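Universal stress protein (Burkholderia pseudomallei, PDB 4WNY) belongs to the universal stress protein A family and probably takes part in the bacterial response to stress. Local coordinates at the interface of chains A and B. Residues are numbered along the deposited sequence; one frame, centred on the assembly and turned at random. Chains: chain A/B, Universal stress protein.

The interface of chains A and B. Residues chain A 6, 115, 145-148; chain B 115, 146-148, 150.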
ATOM      1  N   TYR A   6       9.808  -3.351  -6.831  1.00 55.56           N
ATOM      2  CA  TYR A   6       9.796  -3.395  -5.379  1.00 50.33           C
ATOM      3  C   TYR A   6      11.186  -3.692  -4.839  1.00 48.15           C
ATOM      4  O   TYR A   6      11.322  -4.285  -3.776  1.00 47.86           O
ATOM      5  CB  TYR A   6       8.803  -4.445  -4.883  1.00 49.66           C
ATOM      6  CG  TYR A   6       7.391  -4.236  -5.379  1.00 49.87           C
ATOM      7  CD1 TYR A   6       6.597  -3.222  -4.862  1.00 48.01           C
ATOM      8  CD2 TYR A   6       6.851  -5.056  -6.361  1.00 52.23           C
ATOM      9  CE1 TYR A   6       5.306  -3.026  -5.311  1.00 49.68           C
ATOM     10  CE2 TYR A   6       5.558  -4.869  -6.817  1.00 53.72           C
ATOM     11  CZ  TYR A   6       4.791  -3.853  -6.287  1.00 51.89           C
ATOM     12  OH  TYR A   6       3.503  -3.658  -6.733  1.00 52.45           O
ATOM     13  N   LEU A 115       8.601   2.231  -3.316  1.00 36.62           N
ATOM     14  CA  LEU A 115       7.472   1.975  -2.428  1.00 33.06           C
ATOM     15  C   LEU A 115       7.676   2.627  -1.065  1.00 32.29           C
ATOM     16  O   LEU A 115       8.770   2.578  -0.502  1.00 29.44           O
ATOM     17  CB  LEU A 115       7.258   0.470  -2.252  1.00 30.33           C
ATOM     18  CG  LEU A 115       6.168   0.059  -1.258  1.00 29.87           C
ATOM     19  CD1 LEU A 115       4.799   0.531  -1.734  1.00 31.09           C
ATOM     20  CD2 LEU A 115       6.181  -1.448  -1.036  1.00 27.98           C
ATOM     21  N   PRO A 145       3.979   4.926  -5.096  1.00 49.77           N
ATOM     22  CA  PRO A 145       3.203   3.853  -4.459  1.00 37.69           C
ATOM     23  C   PRO A 145       3.295   3.872  -2.934  1.00 36.11           C
ATOM     24  O   PRO A 145       4.394   3.970  -2.390  1.00 38.75           O
ATOM     25  CB  PRO A 145       3.844   2.582  -5.023  1.00 36.33           C
ATOM     26  CG  PRO A 145       4.378   2.993  -6.340  1.00 49.07           C
ATOM     27  CD  PRO A 145       4.859   4.406  -6.158  1.00 49.59           C
ATOM     28  N   VAL A 146       2.153   3.781  -2.258  1.00 36.58           N
ATOM     29  CA  VAL A 146       2.111   3.833  -0.799  1.00 37.02           C
ATOM     30  C   VAL A 146       1.356   2.638  -0.213  1.00 34.76           C
ATOM     31  O   VAL A 146       0.263   2.299  -0.669  1.00 36.03           O
ATOM     32  CB  VAL A 146       1.447   5.136  -0.299  1.00 39.54           C
ATOM     33  CG1 VAL A 146       1.431   5.174   1.213  1.00 38.82           C
ATOM     34  CG2 VAL A 146       2.165   6.359  -0.854  1.00 40.32           C
ATOM     35  N   LEU A 147       1.944   2.009   0.800  1.00 32.90           N
ATOM     36  CA  LEU A 147       1.327   0.869   1.466  1.00 35.08           C
ATOM     37  C   LEU A 147       0.921   1.222   2.891  1.00 34.88           C
ATOM     38  O   LEU A 147       1.771   1.509   3.734  1.00 32.90           O
ATOM     39  CB  LEU A 147       2.284  -0.326   1.473  1.00 33.68           C
ATOM     40  CG  LEU A 147       1.805  -1.596   2.179  1.00 34.57           C
ATOM     41  CD1 LEU A 147       0.469  -2.058   1.618  1.00 31.25           C
ATOM     42  CD2 LEU A 147       2.848  -2.704   2.088  1.00 33.09           C
ATOM     43  N   MET A 148      -0.380   1.190   3.156  1.00 38.17           N
ATOM     44  CA  MET A 148      -0.903   1.530   4.475  1.00 42.49           C
ATOM     45  C   MET A 148      -1.103   0.295   5.347  1.00 41.20           C
ATOM     46  O   MET A 148      -1.835  -0.619   4.970  1.00 41.49           O
ATOM     47  CB  MET A 148      -2.234   2.272   4.346  1.00 49.83           C
ATOM     48  CG  MET A 148      -2.327   3.226   3.164  1.00 57.28           C
ATOM     49  SD  MET A 148      -1.467   4.793   3.392  1.00 62.82           S
ATOM     50  CE  MET A 148      -2.099   5.719   1.992  1.00 65.35           C
TER
ATOM     51  N   LEU B 115      -4.177  -8.307   1.871  1.00 36.62           N
ATOM     52  CA  LEU B 115      -3.761  -7.071   1.216  1.00 33.06           C
ATOM     53  C   LEU B 115      -4.725  -6.680   0.102  1.00 32.29           C
ATOM     54  O   LEU B 115      -5.165  -7.528  -0.674  1.00 29.44           O
ATOM     55  CB  LEU B 115      -2.347  -7.213   0.649  1.00 30.33           C
ATOM     56  CG  LEU B 115      -1.825  -6.023  -0.159  1.00 29.87           C
ATOM     57  CD1 LEU B 115      -1.700  -4.786   0.722  1.00 31.09           C
ATOM     58  CD2 LEU B 115      -0.495  -6.361  -0.820  1.00 27.98           C
ATOM     59  N   VAL B 146      -3.692  -1.668   2.761  1.00 36.58           N
ATOM     60  CA  VAL B 146      -4.044  -1.179   1.429  1.00 37.02           C
ATOM     61  C   VAL B 146      -2.825  -0.622   0.693  1.00 34.76           C
ATOM     62  O   VAL B 146      -2.052   0.157   1.253  1.00 36.03           O
ATOM     63  CB  VAL B 146      -5.129  -0.080   1.501  1.00 39.54           C
ATOM     64  CG1 VAL B 146      -5.488   0.397   0.111  1.00 38.82           C
ATOM     65  CG2 VAL B 146      -6.369  -0.587   2.226  1.00 40.32           C
ATOM     66  N   LEU B 147      -2.663  -1.021  -0.565  1.00 32.90           N
ATOM     67  CA  LEU B 147      -1.557  -0.553  -1.390  1.00 35.08           C
ATOM     68  C   LEU B 147      -2.058   0.339  -2.520  1.00 34.88           C
ATOM     69  O   LEU B 147      -2.787  -0.114  -3.402  1.00 32.90           O
ATOM     70  CB  LEU B 147      -0.780  -1.740  -1.964  1.00 33.68           C
ATOM     71  CG  LEU B 147       0.391  -1.420  -2.896  1.00 34.57           C
ATOM     72  CD1 LEU B 147       1.381  -0.482  -2.222  1.00 31.25           C
ATOM     73  CD2 LEU B 147       1.082  -2.693  -3.371  1.00 33.09           C
ATOM     74  N   MET B 148      -1.655   1.605  -2.492  1.00 38.17           N
ATOM     75  CA  MET B 148      -2.081   2.568  -3.501  1.00 42.49           C
ATOM     76  C   MET B 148      -1.071   2.691  -4.637  1.00 41.20           C
ATOM     77  O   MET B 148       0.093   3.012  -4.401  1.00 41.49           O
ATOM     78  CB  MET B 148      -2.293   3.944  -2.869  1.00 49.83           C
ATOM     79  CG  MET B 148      -2.879   3.924  -1.464  1.00 57.28           C
ATOM     80  SD  MET B 148      -4.653   3.611  -1.395  1.00 62.82           S
ATOM     81  CE  MET B 148      -4.987   4.013   0.321  1.00 65.35           C
ATOM     82  N   PRO B 150      -0.502   4.946  -7.900  1.00 45.12           N
ATOM     83  CA  PRO B 150      -0.847   6.105  -8.729  1.00 47.65           C
ATOM     84  C   PRO B 150      -0.699   5.800 -10.218  1.00 49.00           C
ATOM     85  O   PRO B 150       0.058   4.901 -10.584  1.00 48.35           O
ATOM     86  CB  PRO B 150       0.163   7.169  -8.284  1.00 48.31           C
ATOM     87  CG  PRO B 150       0.634   6.716  -6.933  1.00 47.84           C
ATOM     88  CD  PRO B 150       0.643   5.226  -7.017  1.00 43.94           C
TER
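Two copies of the C-terminal strand 146-150 pair antiparallel across a two-fold axis, so the sheets of both chains join edge to edge. This pairing is typical of universal stress protein dimers, and the dimer seen here is probably the biological one. The axis passes by the A:Leu147 and B:Leu147 pair. On either side, A:Val146 and B:Met148, and their twins, exchange main-chain hydrogen bonds. The amide N of B:Met148 gives the shorter bond, 2.7 Å to the carbonyl O of A:Val146. It is nearly straight, 169° at the hydrogen, and lies in the carbonyl plane. The return bond, from A:Val146 N to B:Met148 O, is 3.1 Å long and more bent.

B:Leu147 buries the most surface. Its CG is anti to the backbone N (chi1 178°), and chi2 then turns the CD1 methyl toward chain A. There CD1 lies 3.8 Å from A:Leu147 CB and 3.6 Å from A:Leu115 CD1. The two leucine side chains of this last pair cross obliquely. A:Tyr6 borders the same face more loosely, its phenol OH near the other methyl, CD2.

B:Met148 packs on the opposite face. Its CG sits beside the backbone N, and the chain bends at chi2 (-77°), bringing the thioether end back toward the axis. The two methionines cross at about a right angle. Each methyl also reaches the other's CG, and A:Met148 CE lies 3.7 Å from B:Met148 CE.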